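Local atomic coordinates of UTP--glucose-1-phosphate uridylyltransferase (PDB entry 6IKX), a protein that catalyses the transfer of a uridylyl group from UTP to alpha-D-glucose 1-phosphate, giving UDP-glucose and diphosphate, and may contribute to survival in stationary phase. Residues L7-L12 against L128-L133; F16-K21 against G259-Y264; Q157-A162 against V207-L212; Y171-V176 against A200-S205. The protein carries 1 engineered substitution. All coordinates share one frame; numbering follows the deposited sequence.

Contact 1: residues L7-L12 against L128-L133; sequences LPVAGL and LLPDVL. With SO4 (sulfate ion), chain G; EDO (1,2-ethanediol), chain K.
V9 and P130 make the tight spot: methyl CG1 of V9 rests on ring carbon CG of P130 at 3.5 Å, closer than carbons usually pack. V9 can reach it because CG1 sits beside its own backbone N, anti to the carbonyl carbon (chi1 -63°). Further back, L7 and L128 lie side by side and point the same way, with L7 CD2 against L128 CB at 3.5 Å. The carbonyl O of L128 takes a CA-H...O contact from L7 CA (3.4 Å, 162° at the hydrogen) and meets P8 CD at 3.0 Å. The tip of L129, CD2, crosses the P8 ring at about a right angle, 3.8 Å from CG. This is the end of the central sheet of the GT-A nucleotidyltransferase fold, where the parallel neighbours 4-8 and 125-128 run out; from L129 the second chain makes a type I turn. The other side is looser. Beyond V9 the first chain leaves its partner, and the backbone N-H groups of A10 and G11 turn to a sulfate, probably from the crystallisation liquor, through weak bonds, G11 N to sulfate O1 at 2.8 Å. P8, A10, G11 and L12 are UTP-binding residues of this protein, D131 binds UTP as well, and A10, G11 and D131 also contact UDP-glucose; neither ligand is in this model. Carbon packing thus fixes the loop's base, while its amides face an anion, consistent with a place for nucleotide phosphates.

Contact 2: residues F16-K21 against G259-Y264; sequences FLPASK and GSKLGY
Y264, whose ring meets F16, gives its backbone N-H to S260 O at 3.0 Å, an oxygen that G263 N also reaches weakly; the turn so formed carries K261 too, the other side chain that meets F16. K261 passes obliquely over the phenyl ring of F16. Its CA is over one face, and on the same side CG comes to 3.4 Å from F16 CD1, while A19 CB sits over the opposite face, toward its rim. Beyond CG the lysine chain is fully extended and runs on past the ring, ending with NZ 3.2 Å from P18 CD. The segment 16-21 belongs to the long loop that follows strand 4-8 in this GT-A fold and carries the UTP-binding residues R15 and K25; the contact sets that loop against the start of helix 261-273. Y264 points CG anti to its backbone N (chi1 169°), which brings its ring to the far end of F16. The two rings are oblique, planes at 58° and centroids 4.5 Å apart, although their closest carbons are modelled too near for the detail to be trusted. Y264 OH bonds to T29 O, and V31 of the second subunit packs against both F16 and Y264. K261 NZ has a long, weak ion pair with D32 of that subunit.

Contact 3: residues Q157-A162 against V207-L212; sequences QIMVEA and VGRYVL
Strands 157-162 and 209-212 run antiparallel, their axes 5.0 Å apart at 168°, with Q157 and V211 as a hydrogen-bonded pair and I158 and Y210 as the non-hydrogen-bonded pair beside it. They are neighbours in the large mixed sheet of the GT-A fold, where 209-212 also borders strand 125-128. Q157 N gives V211 O a nearly straight bond of 3.0 Å in the carbonyl plane; M159 N does the same for R209 O at 2.9 Å, slightly tilted from the plane. I158 and Y210 share one face, CG1 of the isoleucine meeting CD2 of the ring at 3.7 Å. M159 and R209 travel together instead: with CG anti to its backbone N (chi1 -174°) and a bend at the sulfur, the methionine lays CE 3.5 Å from R209 CB. The guanidinium beyond is gripped at several points, by G208 O, L129 O and V132 O and by a salt bridge to E42. At G208 the second chain turns a corner. V207 N still reaches M159 O, from above the carbonyl plane. Beside that bond sits water 1, which donates to M159 O at 2.6 Å and to R209 O at 2.8 Å and accepts from G208 N.

Contact 4: residues Y171-V176 against A200-S205; sequences YGIVDV and APSNLS
I173 lies against the bend that leads into strand 204-207, and its side chain can be walked outward. CB stands 4.0 Å from L204 O. At CB the chain forks. Branch CG2, anti to the backbone N, dips into the bend: it is 3.3 Å from S202 O and also touches S202 OG and the P201 ring at CD. The other branch goes through CG1, beside the backbone N (chi1 -68°), to the tip CD1, which ends 3.8 Å from S202 O and close to L204 O. One isoleucine thus fills the inside of the curve traced by P201 to L204.

Two bonds fasten that curve. V174 N donates to L204 O at 3.0 Å, nearly along the C=O axis, while S202 OG gives its proton to V174 O at 2.8 Å in the carbonyl plane. The same hydroxyl accepts from L204 N, 3.0 Å away, which makes an ST turn; with one bond given and one taken, its rotation is fixed. On the neighbouring flank V174 CG2 meets L204 CB at 3.6 Å, and V176 CG2 crosses the tip of the leucine. V160 of strand 156-162 packs on V174 and L204 as well. At the other end, CB of S205 lies by the ring of Y171, and S205 OG bonds to E161 O.

The backbones join in a single bridge, I173 with S205, and G172 bonds to V206 next to it. G172, V206 and nearby E193 are UDP-glucose-binding residues of this protein, so the meeting of strands 172-175 and 204-207 probably forms part of the wall of the sugar-nucleotide site.

Overall arrangement
Contacts 1, 2 and 3 are buried, and contact 4 is partly so. Contact 1 has its centre nearest that of the chain, about 6 Å away, and contact 2, about 16 Å out, and contact 4, about 19 Å out, lie towards the periphery. Contacts 1, 3 and 4 all reach the large sheet. R209 ties contacts 1 and 3 together; E161 N to S205 O links 3 and 4, whose strands 156-162 and 204-207 are neighbours. Contact 2 touches contact 1 where D131 meets G259, and it alone has extensive packing from the second subunit. Backbone bonding dominates contact 3, a serine hydroxyl helps hold contact 4, and contacts 1 and 2 rest on carbon packing around UTP-binding loops.

Contact 1: residues L7-L12 against L128-L133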
loop_
_atom_site.group_PDB
_atom_site.type_symbol
_atom_site.label_atom_id
_atom_site.label_comp_id
_atom_site.label_asym_id
_atom_site.label_seq_id
_atom_site.Cartn_x
_atom_site.Cartn_y
_atom_site.Cartn_z
ATOM N N LEU A 7 -5.414 -20.030 -6.651
ATOM C CA LEU A 7 -6.599 -19.137 -6.485
ATOM C C LEU A 7 -6.339 -17.930 -7.356
ATOM O O LEU A 7 -5.452 -17.140 -7.044
ATOM C CB LEU A 7 -6.811 -18.652 -5.056
ATOM C CG LEU A 7 -6.878 -19.669 -3.932
ATOM C CD1 LEU A 7 -7.926 -19.267 -2.903
ATOM C CD2 LEU A 7 -7.080 -21.091 -4.438
ATOM N N PRO A 8 -6.987 -17.796 -8.520
ATOM C CA PRO A 8 -6.677 -16.696 -9.433
ATOM C C PRO A 8 -7.464 -15.482 -8.931
ATOM O O PRO A 8 -8.635 -15.555 -9.025
ATOM C CB PRO A 8 -7.163 -17.185 -10.809
ATOM C CG PRO A 8 -7.560 -18.622 -10.567
ATOM C CD PRO A 8 -7.984 -18.688 -9.106
ATOM N N VAL A 9 -6.794 -14.485 -8.350
ATOM C CA VAL A 9 -7.433 -13.343 -7.611
ATOM C C VAL A 9 -6.894 -11.994 -8.147
ATOM O O VAL A 9 -6.817 -11.042 -7.375
ATOM C CB VAL A 9 -7.183 -13.493 -6.089
ATOM C CG1 VAL A 9 -7.808 -14.756 -5.512
ATOM C CG2 VAL A 9 -5.706 -13.461 -5.765
ATOM N N ALA A 10 -6.544 -11.892 -9.429
ATOM C CA ALA A 10 -5.979 -10.663 -10.044
ATOM C C ALA A 10 -7.040 -9.809 -10.759
ATOM O O ALA A 10 -6.638 -8.757 -11.263
ATOM C CB ALA A 10 -4.839 -10.995 -10.971
ATOM N N GLY A 11 -8.322 -10.194 -10.805
ATOM C CA GLY A 11 -9.405 -9.357 -11.393
ATOM C C GLY A 11 -9.441 -7.964 -10.771
ATOM O O GLY A 11 -8.829 -7.835 -9.718
ATOM N N LEU A 12 -10.067 -6.942 -11.385
ATOM C CA LEU A 12 -10.207 -5.585 -10.755
ATOM C C LEU A 12 -11.585 -5.394 -10.125
ATOM O O LEU A 12 -11.846 -4.292 -9.565
ATOM C CB LEU A 12 -9.937 -4.497 -11.787
ATOM C CG LEU A 12 -8.570 -4.580 -12.447
ATOM C CD1 LEU A 12 -8.186 -3.247 -13.049
ATOM C CD2 LEU A 12 -7.511 -5.029 -11.458
ATOM N N LEU A 128 -9.288 -22.918 -7.558
ATOM C CA LEU A 128 -10.474 -22.377 -6.827
ATOM C C LEU A 128 -10.686 -20.970 -7.383
ATOM O O LEU A 128 -9.752 -20.150 -7.223
ATOM C CB LEU A 128 -10.261 -22.268 -5.304
ATOM C CG LEU A 128 -9.974 -23.515 -4.447
ATOM C CD1 LEU A 128 -11.210 -23.950 -3.649
ATOM C CD2 LEU A 128 -9.388 -24.668 -5.237
ATOM N N LEU A 129 -11.795 -20.722 -8.064
ATOM C CA LEU A 129 -12.229 -19.334 -8.383
ATOM C C LEU A 129 -12.896 -18.790 -7.118
ATOM O O LEU A 129 -13.945 -19.252 -6.695
ATOM C CB LEU A 129 -13.188 -19.311 -9.573
ATOM C CG LEU A 129 -12.656 -19.793 -10.925
ATOM C CD1 LEU A 129 -13.329 -19.026 -12.049
ATOM C CD2 LEU A 129 -11.154 -19.660 -11.065
ATOM N N PRO A 130 -12.290 -17.777 -6.484
ATOM C CA PRO A 130 -12.740 -17.286 -5.179
ATOM C C PRO A 130 -13.960 -16.344 -5.149
ATOM O O PRO A 130 -14.438 -16.061 -4.098
ATOM C CB PRO A 130 -11.511 -16.500 -4.733
ATOM C CG PRO A 130 -11.037 -15.888 -6.044
ATOM C CD PRO A 130 -11.158 -17.026 -7.036
ATOM N N ASP A 131 -14.480 -15.920 -6.292
ATOM C CA ASP A 131 -15.766 -15.174 -6.347
ATOM C C ASP A 131 -16.907 -16.168 -6.079
ATOM O O ASP A 131 -17.993 -15.719 -5.751
ATOM C CB ASP A 131 -15.862 -14.343 -7.633
ATOM C CG ASP A 131 -15.212 -14.982 -8.857
ATOM O OD1 ASP A 131 -14.054 -15.510 -8.736
ATOM O OD2 ASP A 131 -15.859 -14.956 -9.929
ATOM N N VAL A 132 -16.653 -17.480 -6.133
ATOM C CA VAL A 132 -17.671 -18.521 -5.803
ATOM C C VAL A 132 -17.346 -19.174 -4.460
ATOM O O VAL A 132 -16.236 -19.718 -4.337
ATOM C CB VAL A 132 -17.801 -19.577 -6.911
ATOM C CG1 VAL A 132 -19.048 -20.445 -6.708
ATOM C CG2 VAL A 132 -17.814 -18.904 -8.276
ATOM N N LEU A 133 -18.295 -19.088 -3.514
ATOM C CA LEU A 133 -18.317 -19.792 -2.213
ATOM C C LEU A 133 -19.096 -21.082 -2.404
ATOM O O LEU A 133 -20.066 -21.012 -3.133
ATOM C CB LEU A 133 -19.019 -18.906 -1.185
ATOM C CG LEU A 133 -18.332 -17.579 -0.855
ATOM C CD1 LEU A 133 -18.729 -17.122 0.527
ATOM C CD2 LEU A 133 -16.814 -17.669 -0.951
HETATM S S SO4 G . -8.258 -13.384 -12.744
HETATM O O1 SO4 G . -9.078 -12.723 -11.751
HETATM O O2 SO4 G . -7.058 -13.877 -12.103
HETATM O O3 SO4 G . -7.894 -12.457 -13.785
HETATM O O4 SO4 G . -8.994 -14.473 -13.341
HETATM C C1 EDO K . -9.651 -2.312 -8.893
HETATM O O1 EDO K . -10.895 -2.433 -8.127
HETATM C C2 EDO K . -8.449 -1.616 -8.306
HETATM O O2 EDO K . -7.448 -1.241 -9.278
#

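Contact 2: residues F16-K21 against G259-Y264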
loop_
_atom_site.group_PDB
_atom_site.type_symbol
_atom_site.label_atom_id
_atom_site.label_comp_id
_atom_site.label_asym_id
_atom_site.label_seq_id
_atom_site.Cartn_x
_atom_site.Cartn_y
_atom_site.Cartn_z
ATOM N N PHE A 16 -19.596 -6.051 -8.750
ATOM C CA PHE A 16 -19.600 -5.632 -7.316
ATOM C C PHE A 16 -18.751 -4.381 -7.243
ATOM O O PHE A 16 -17.899 -4.270 -6.415
ATOM C CB PHE A 16 -19.102 -6.731 -6.344
ATOM C CG PHE A 16 -19.788 -6.766 -5.036
ATOM C CD1 PHE A 16 -20.647 -5.780 -4.657
ATOM C CD2 PHE A 16 -19.553 -7.807 -4.184
ATOM C CE1 PHE A 16 -21.270 -5.835 -3.447
ATOM C CE2 PHE A 16 -20.168 -7.866 -2.972
ATOM C CZ PHE A 16 -21.031 -6.878 -2.605
ATOM N N LEU A 17 -19.070 -3.400 -8.069
ATOM C CA LEU A 17 -18.186 -2.265 -8.209
ATOM C C LEU A 17 -17.929 -1.175 -7.240
ATOM O O LEU A 17 -16.767 -0.807 -7.135
ATOM C CB LEU A 17 -18.185 -1.670 -9.584
ATOM C CG LEU A 17 -16.811 -1.071 -9.821
ATOM C CD1 LEU A 17 -15.696 -1.949 -9.323
ATOM C CD2 LEU A 17 -16.614 -0.850 -11.285
ATOM N N PRO A 18 -18.919 -0.598 -6.588
ATOM C CA PRO A 18 -18.567 0.442 -5.620
ATOM C C PRO A 18 -17.707 -0.238 -4.521
ATOM O O PRO A 18 -16.636 0.218 -4.236
ATOM C CB PRO A 18 -19.903 0.996 -5.146
ATOM C CG PRO A 18 -20.937 0.204 -5.800
ATOM C CD PRO A 18 -20.356 -0.752 -6.782
ATOM N N ALA A 19 -18.136 -1.393 -4.039
ATOM C CA ALA A 19 -17.487 -2.141 -2.923
ATOM C C ALA A 19 -16.035 -2.511 -3.239
ATOM O O ALA A 19 -15.245 -2.426 -2.320
ATOM C CB ALA A 19 -18.251 -3.387 -2.565
ATOM N N SER A 20 -15.712 -2.843 -4.492
ATOM C CA SER A 20 -14.406 -3.376 -4.961
ATOM C C SER A 20 -13.550 -2.257 -5.510
ATOM O O SER A 20 -12.514 -2.560 -6.181
ATOM C CB SER A 20 -14.585 -4.401 -6.050
ATOM O OG SER A 20 -15.781 -5.154 -5.862
ATOM N N LYS A 21 -14.004 -1.020 -5.362
ATOM C CA LYS A 21 -13.309 0.099 -6.026
ATOM C C LYS A 21 -11.940 0.202 -5.412
ATOM O O LYS A 21 -10.960 0.325 -6.159
ATOM C CB LYS A 21 -14.034 1.441 -5.874
ATOM C CG LYS A 21 -13.247 2.608 -6.472
ATOM C CD LYS A 21 -13.775 3.979 -6.131
ATOM C CE LYS A 21 -12.864 5.030 -6.720
ATOM N NZ LYS A 21 -13.367 6.392 -6.454
ATOM N N GLY A 259 -19.154 -12.387 -6.775
ATOM C CA GLY A 259 -18.880 -11.488 -7.910
ATOM C C GLY A 259 -20.113 -10.706 -8.339
ATOM O O GLY A 259 -19.929 -9.689 -9.030
ATOM N N SER A 260 -21.323 -11.160 -7.971
ATOM C CA SER A 260 -22.624 -10.541 -8.357
ATOM C C SER A 260 -23.448 -10.140 -7.110
ATOM O O SER A 260 -23.951 -11.057 -6.397
ATOM C CB SER A 260 -23.395 -11.469 -9.240
ATOM O OG SER A 260 -24.460 -12.060 -8.512
ATOM N N LYS A 261 -23.626 -8.822 -6.899
ATOM C CA LYS A 261 -24.294 -8.161 -5.732
ATOM C C LYS A 261 -25.473 -8.976 -5.147
ATOM O O LYS A 261 -25.599 -9.025 -3.903
ATOM C CB LYS A 261 -24.722 -6.739 -6.125
ATOM C CG LYS A 261 -23.569 -5.774 -6.397
ATOM C CD LYS A 261 -23.979 -4.377 -6.844
ATOM C CE LYS A 261 -22.786 -3.492 -7.178
ATOM N NZ LYS A 261 -23.172 -2.082 -7.461
ATOM N N LEU A 262 -26.327 -9.621 -5.941
ATOM C CA LEU A 262 -27.478 -10.382 -5.351
ATOM C C LEU A 262 -27.061 -11.756 -4.758
ATOM O O LEU A 262 -27.653 -12.195 -3.745
ATOM C CB LEU A 262 -28.555 -10.542 -6.424
ATOM C CG LEU A 262 -29.968 -10.732 -5.887
ATOM C CD1 LEU A 262 -30.436 -9.504 -5.094
ATOM C CD2 LEU A 262 -30.926 -11.038 -7.029
ATOM N N GLY A 263 -26.099 -12.441 -5.368
ATOM C CA GLY A 263 -25.541 -13.697 -4.853
ATOM C C GLY A 263 -24.615 -13.435 -3.683
ATOM O O GLY A 263 -24.462 -14.339 -2.884
ATOM N N TYR A 264 -24.002 -12.253 -3.602
ATOM C CA TYR A 264 -23.346 -11.750 -2.366
ATOM C C TYR A 264 -24.373 -11.657 -1.224
ATOM O O TYR A 264 -24.211 -12.379 -0.207
ATOM C CB TYR A 264 -22.635 -10.425 -2.628
ATOM C CG TYR A 264 -22.160 -9.719 -1.385
ATOM C CD1 TYR A 264 -21.071 -10.194 -0.664
ATOM C CD2 TYR A 264 -22.835 -8.595 -0.907
ATOM C CE1 TYR A 264 -20.668 -9.571 0.508
ATOM C CE2 TYR A 264 -22.399 -7.929 0.222
ATOM C CZ TYR A 264 -21.337 -8.437 0.941
ATOM O OH TYR A 264 -20.950 -7.790 2.058
#

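Contact 3: residues Q157-A162 against V207-L212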
loop_
_atom_site.group_PDB
_atom_site.type_symbol
_atom_site.label_atom_id
_atom_site.label_comp_id
_atom_site.label_asym_id
_atom_site.label_seq_id
_atom_site.Cartn_x
_atom_site.Cartn_y
_atom_site.Cartn_z
ATOM N N GLN A 157 -11.033 -33.213 -13.357
ATOM C CA GLN A 157 -12.366 -32.982 -12.764
ATOM C C GLN A 157 -12.740 -31.515 -12.996
ATOM O O GLN A 157 -11.879 -30.608 -12.783
ATOM C CB GLN A 157 -12.357 -33.382 -11.283
ATOM C CG GLN A 157 -11.900 -34.825 -11.026
ATOM C CD GLN A 157 -12.865 -35.887 -11.523
ATOM O OE1 GLN A 157 -14.071 -35.873 -11.217
ATOM N NE2 GLN A 157 -12.341 -36.820 -12.319
ATOM N N ILE A 158 -13.957 -31.310 -13.486
ATOM C CA ILE A 158 -14.640 -29.990 -13.580
ATOM C C ILE A 158 -15.881 -30.061 -12.684
ATOM O O ILE A 158 -16.793 -30.874 -12.945
ATOM C CB ILE A 158 -14.964 -29.630 -15.037
ATOM C CG1 ILE A 158 -13.737 -29.151 -15.810
ATOM C CG2 ILE A 158 -16.050 -28.587 -15.106
ATOM C CD1 ILE A 158 -12.708 -30.198 -16.109
ATOM N N MET A 159 -15.905 -29.277 -11.613
ATOM C CA MET A 159 -17.095 -29.252 -10.723
ATOM C C MET A 159 -18.246 -28.563 -11.481
ATOM O O MET A 159 -17.988 -27.540 -12.153
ATOM C CB MET A 159 -16.791 -28.556 -9.391
ATOM C CG MET A 159 -17.947 -28.650 -8.389
ATOM S SD MET A 159 -17.632 -27.967 -6.751
ATOM C CE MET A 159 -16.138 -28.848 -6.306
ATOM N N VAL A 160 -19.444 -29.154 -11.417
ATOM C CA VAL A 160 -20.693 -28.656 -12.068
ATOM C C VAL A 160 -21.854 -28.754 -11.078
ATOM O O VAL A 160 -21.753 -29.501 -10.086
ATOM C CB VAL A 160 -21.033 -29.423 -13.360
ATOM C CG1 VAL A 160 -19.929 -29.301 -14.393
ATOM C CG2 VAL A 160 -21.360 -30.892 -13.117
ATOM N N GLU A 161 -22.938 -28.037 -11.347
ATOM C CA GLU A 161 -24.143 -28.076 -10.480
ATOM C C GLU A 161 -25.392 -27.869 -11.339
ATOM O O GLU A 161 -25.378 -26.962 -12.197
ATOM C CB GLU A 161 -23.946 -27.071 -9.352
ATOM C CG GLU A 161 -24.913 -25.934 -9.340
ATOM C CD GLU A 161 -24.665 -25.005 -8.177
ATOM O OE1 GLU A 161 -25.073 -25.333 -7.028
ATOM O OE2 GLU A 161 -24.021 -23.984 -8.426
ATOM N N ALA A 162 -26.398 -28.725 -11.151
ATOM C CA ALA A 162 -27.732 -28.621 -11.789
ATOM C C ALA A 162 -28.288 -27.206 -11.553
ATOM O O ALA A 162 -28.286 -26.762 -10.386
ATOM C CB ALA A 162 -28.645 -29.677 -11.208
ATOM N N VAL A 207 -18.822 -24.553 -12.146
ATOM C CA VAL A 207 -18.916 -23.746 -10.896
ATOM C C VAL A 207 -17.628 -22.931 -10.673
ATOM O O VAL A 207 -17.730 -21.866 -10.058
ATOM C CB VAL A 207 -19.256 -24.677 -9.738
ATOM C CG1 VAL A 207 -19.045 -24.002 -8.402
ATOM C CG2 VAL A 207 -20.678 -25.195 -9.882
ATOM N N GLY A 208 -16.466 -23.366 -11.171
ATOM C CA GLY A 208 -15.177 -22.716 -10.857
ATOM C C GLY A 208 -14.374 -23.468 -9.796
ATOM O O GLY A 208 -13.674 -22.800 -8.956
ATOM N N ARG A 209 -14.453 -24.806 -9.833
ATOM C CA ARG A 209 -13.570 -25.741 -9.097
ATOM C C ARG A 209 -13.028 -26.775 -10.090
ATOM O O ARG A 209 -13.793 -27.374 -10.840
ATOM C CB ARG A 209 -14.312 -26.391 -7.921
ATOM C CG ARG A 209 -14.867 -25.407 -6.894
ATOM C CD ARG A 209 -13.785 -24.725 -6.064
ATOM N NE ARG A 209 -14.338 -23.928 -4.963
ATOM C CZ ARG A 209 -14.558 -22.604 -4.983
ATOM N NH1 ARG A 209 -14.303 -21.869 -6.050
ATOM N NH2 ARG A 209 -15.031 -22.014 -3.915
ATOM N N TYR A 210 -11.719 -26.957 -10.099
ATOM C CA TYR A 210 -11.017 -27.849 -11.042
ATOM C C TYR A 210 -9.929 -28.606 -10.276
ATOM O O TYR A 210 -9.331 -28.079 -9.325
ATOM C CB TYR A 210 -10.412 -27.073 -12.215
ATOM C CG TYR A 210 -11.341 -26.120 -12.930
ATOM C CD1 TYR A 210 -11.752 -24.920 -12.348
ATOM C CD2 TYR A 210 -11.792 -26.398 -14.204
ATOM C CE1 TYR A 210 -12.604 -24.046 -13.009
ATOM C CE2 TYR A 210 -12.617 -25.518 -14.888
ATOM C CZ TYR A 210 -13.019 -24.336 -14.292
ATOM O OH TYR A 210 -13.817 -23.486 -14.983
ATOM N N VAL A 211 -9.702 -29.846 -10.690
ATOM C CA VAL A 211 -8.435 -30.584 -10.437
ATOM C C VAL A 211 -7.916 -30.979 -11.807
ATOM O O VAL A 211 -8.694 -31.531 -12.555
ATOM C CB VAL A 211 -8.683 -31.791 -9.531
ATOM C CG1 VAL A 211 -7.372 -32.419 -9.097
ATOM C CG2 VAL A 211 -9.554 -31.405 -8.354
ATOM N N LEU A 212 -6.683 -30.598 -12.121
ATOM C CA LEU A 212 -6.061 -30.662 -13.462
ATOM C C LEU A 212 -4.672 -31.247 -13.289
ATOM O O LEU A 212 -4.051 -31.105 -12.239
ATOM C CB LEU A 212 -5.925 -29.261 -14.068
ATOM C CG LEU A 212 -7.168 -28.381 -14.082
ATOM C CD1 LEU A 212 -6.785 -26.956 -14.444
ATOM C CD2 LEU A 212 -8.216 -28.897 -15.050
HETATM O O HOH W 1 -15.835 -26.007 -12.214
#

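Contact 4: residues Y171-V176 against A200-S205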
loop_
_atom_site.group_PDB
_atom_site.type_symbol
_atom_site.label_atom_id
_atom_site.label_comp_id
_atom_site.label_asym_id
_atom_site.label_seq_id
_atom_site.Cartn_x
_atom_site.Cartn_y
_atom_site.Cartn_z
ATOM N N TYR A 171 -24.761 -19.640 -18.102
ATOM C CA TYR A 171 -23.664 -20.476 -17.565
ATOM C C TYR A 171 -22.821 -21.034 -18.704
ATOM O O TYR A 171 -23.330 -21.133 -19.829
ATOM C CB TYR A 171 -24.250 -21.579 -16.679
ATOM C CG TYR A 171 -25.043 -21.085 -15.496
ATOM C CD1 TYR A 171 -24.421 -20.629 -14.348
ATOM C CD2 TYR A 171 -26.425 -21.071 -15.530
ATOM C CE1 TYR A 171 -25.150 -20.179 -13.257
ATOM C CE2 TYR A 171 -27.171 -20.604 -14.461
ATOM C CZ TYR A 171 -26.531 -20.163 -13.316
ATOM O OH TYR A 171 -27.282 -19.715 -12.267
ATOM N N GLY A 172 -21.546 -21.317 -18.422
ATOM C CA GLY A 172 -20.812 -22.408 -19.092
ATOM C C GLY A 172 -21.496 -23.715 -18.737
ATOM O O GLY A 172 -21.779 -23.888 -17.535
ATOM N N ILE A 173 -21.846 -24.546 -19.728
ATOM C CA ILE A 173 -22.620 -25.815 -19.540
ATOM C C ILE A 173 -21.816 -26.987 -20.118
ATOM O O ILE A 173 -21.350 -26.866 -21.262
ATOM C CB ILE A 173 -24.000 -25.708 -20.213
ATOM C CG1 ILE A 173 -24.898 -24.695 -19.503
ATOM C CG2 ILE A 173 -24.658 -27.082 -20.307
ATOM C CD1 ILE A 173 -25.840 -25.282 -18.446
ATOM N N VAL A 174 -21.712 -28.107 -19.400
ATOM C CA VAL A 174 -20.895 -29.261 -19.883
ATOM C C VAL A 174 -21.742 -30.149 -20.801
ATOM O O VAL A 174 -22.949 -30.312 -20.588
ATOM C CB VAL A 174 -20.261 -30.070 -18.741
ATOM C CG1 VAL A 174 -19.187 -29.255 -18.052
ATOM C CG2 VAL A 174 -21.278 -30.601 -17.741
ATOM N N ASP A 175 -21.067 -30.684 -21.803
ATOM C CA ASP A 175 -21.479 -31.809 -22.673
ATOM C C ASP A 175 -21.239 -33.142 -21.942
ATOM O O ASP A 175 -20.092 -33.594 -21.875
ATOM C CB ASP A 175 -20.662 -31.701 -23.966
ATOM C CG ASP A 175 -21.177 -32.536 -25.114
ATOM O OD1 ASP A 175 -22.369 -32.809 -25.094
ATOM O OD2 ASP A 175 -20.362 -32.888 -26.015
ATOM N N VAL A 176 -22.280 -33.782 -21.429
ATOM C CA VAL A 176 -22.201 -35.183 -20.934
ATOM C C VAL A 176 -23.318 -36.014 -21.582
ATOM O O VAL A 176 -24.260 -35.422 -22.060
ATOM C CB VAL A 176 -22.238 -35.196 -19.397
ATOM C CG1 VAL A 176 -20.950 -34.600 -18.856
ATOM C CG2 VAL A 176 -23.443 -34.477 -18.826
ATOM N N ALA A 200 -29.255 -26.526 -24.866
ATOM C CA ALA A 200 -28.182 -26.812 -23.879
ATOM C C ALA A 200 -27.880 -28.309 -23.853
ATOM O O ALA A 200 -28.794 -29.128 -23.767
ATOM C CB ALA A 200 -28.558 -26.316 -22.499
ATOM N N PRO A 201 -26.588 -28.707 -23.938
ATOM C CA PRO A 201 -26.203 -30.118 -23.900
ATOM C C PRO A 201 -26.586 -30.851 -22.612
ATOM O O PRO A 201 -26.620 -32.046 -22.668
ATOM C CB PRO A 201 -24.676 -30.156 -23.990
ATOM C CG PRO A 201 -24.222 -28.706 -24.107
ATOM C CD PRO A 201 -25.447 -27.818 -24.181
ATOM N N SER A 202 -26.806 -30.107 -21.524
ATOM C CA SER A 202 -27.254 -30.585 -20.191
ATOM C C SER A 202 -27.761 -29.388 -19.372
ATOM O O SER A 202 -27.759 -28.260 -19.903
ATOM C CB SER A 202 -26.136 -31.293 -19.475
ATOM O OG SER A 202 -25.221 -30.371 -18.906
ATOM N N ASN A 203 -28.140 -29.610 -18.108
ATOM C CA ASN A 203 -28.456 -28.514 -17.155
ATOM C C ASN A 203 -27.324 -28.377 -16.120
ATOM O O ASN A 203 -27.580 -27.821 -15.021
ATOM C CB ASN A 203 -29.804 -28.754 -16.479
ATOM C CG ASN A 203 -29.738 -29.918 -15.524
ATOM O OD1 ASN A 203 -28.837 -30.748 -15.620
ATOM N ND2 ASN A 203 -30.669 -29.973 -14.592
ATOM N N LEU A 204 -26.118 -28.846 -16.463
ATOM C CA LEU A 204 -24.944 -28.948 -15.549
ATOM C C LEU A 204 -23.977 -27.772 -15.805
ATOM O O LEU A 204 -23.302 -27.763 -16.876
ATOM C CB LEU A 204 -24.259 -30.318 -15.726
ATOM C CG LEU A 204 -25.064 -31.562 -15.299
ATOM C CD1 LEU A 204 -24.181 -32.802 -15.258
ATOM C CD2 LEU A 204 -25.748 -31.398 -13.943
ATOM N N SER A 205 -23.894 -26.827 -14.846
ATOM C CA SER A 205 -23.128 -25.552 -14.969
ATOM C C SER A 205 -21.728 -25.708 -14.367
ATOM O O SER A 205 -21.618 -26.345 -13.334
ATOM C CB SER A 205 -23.865 -24.403 -14.339
ATOM O OG SER A 205 -23.679 -24.368 -12.928
#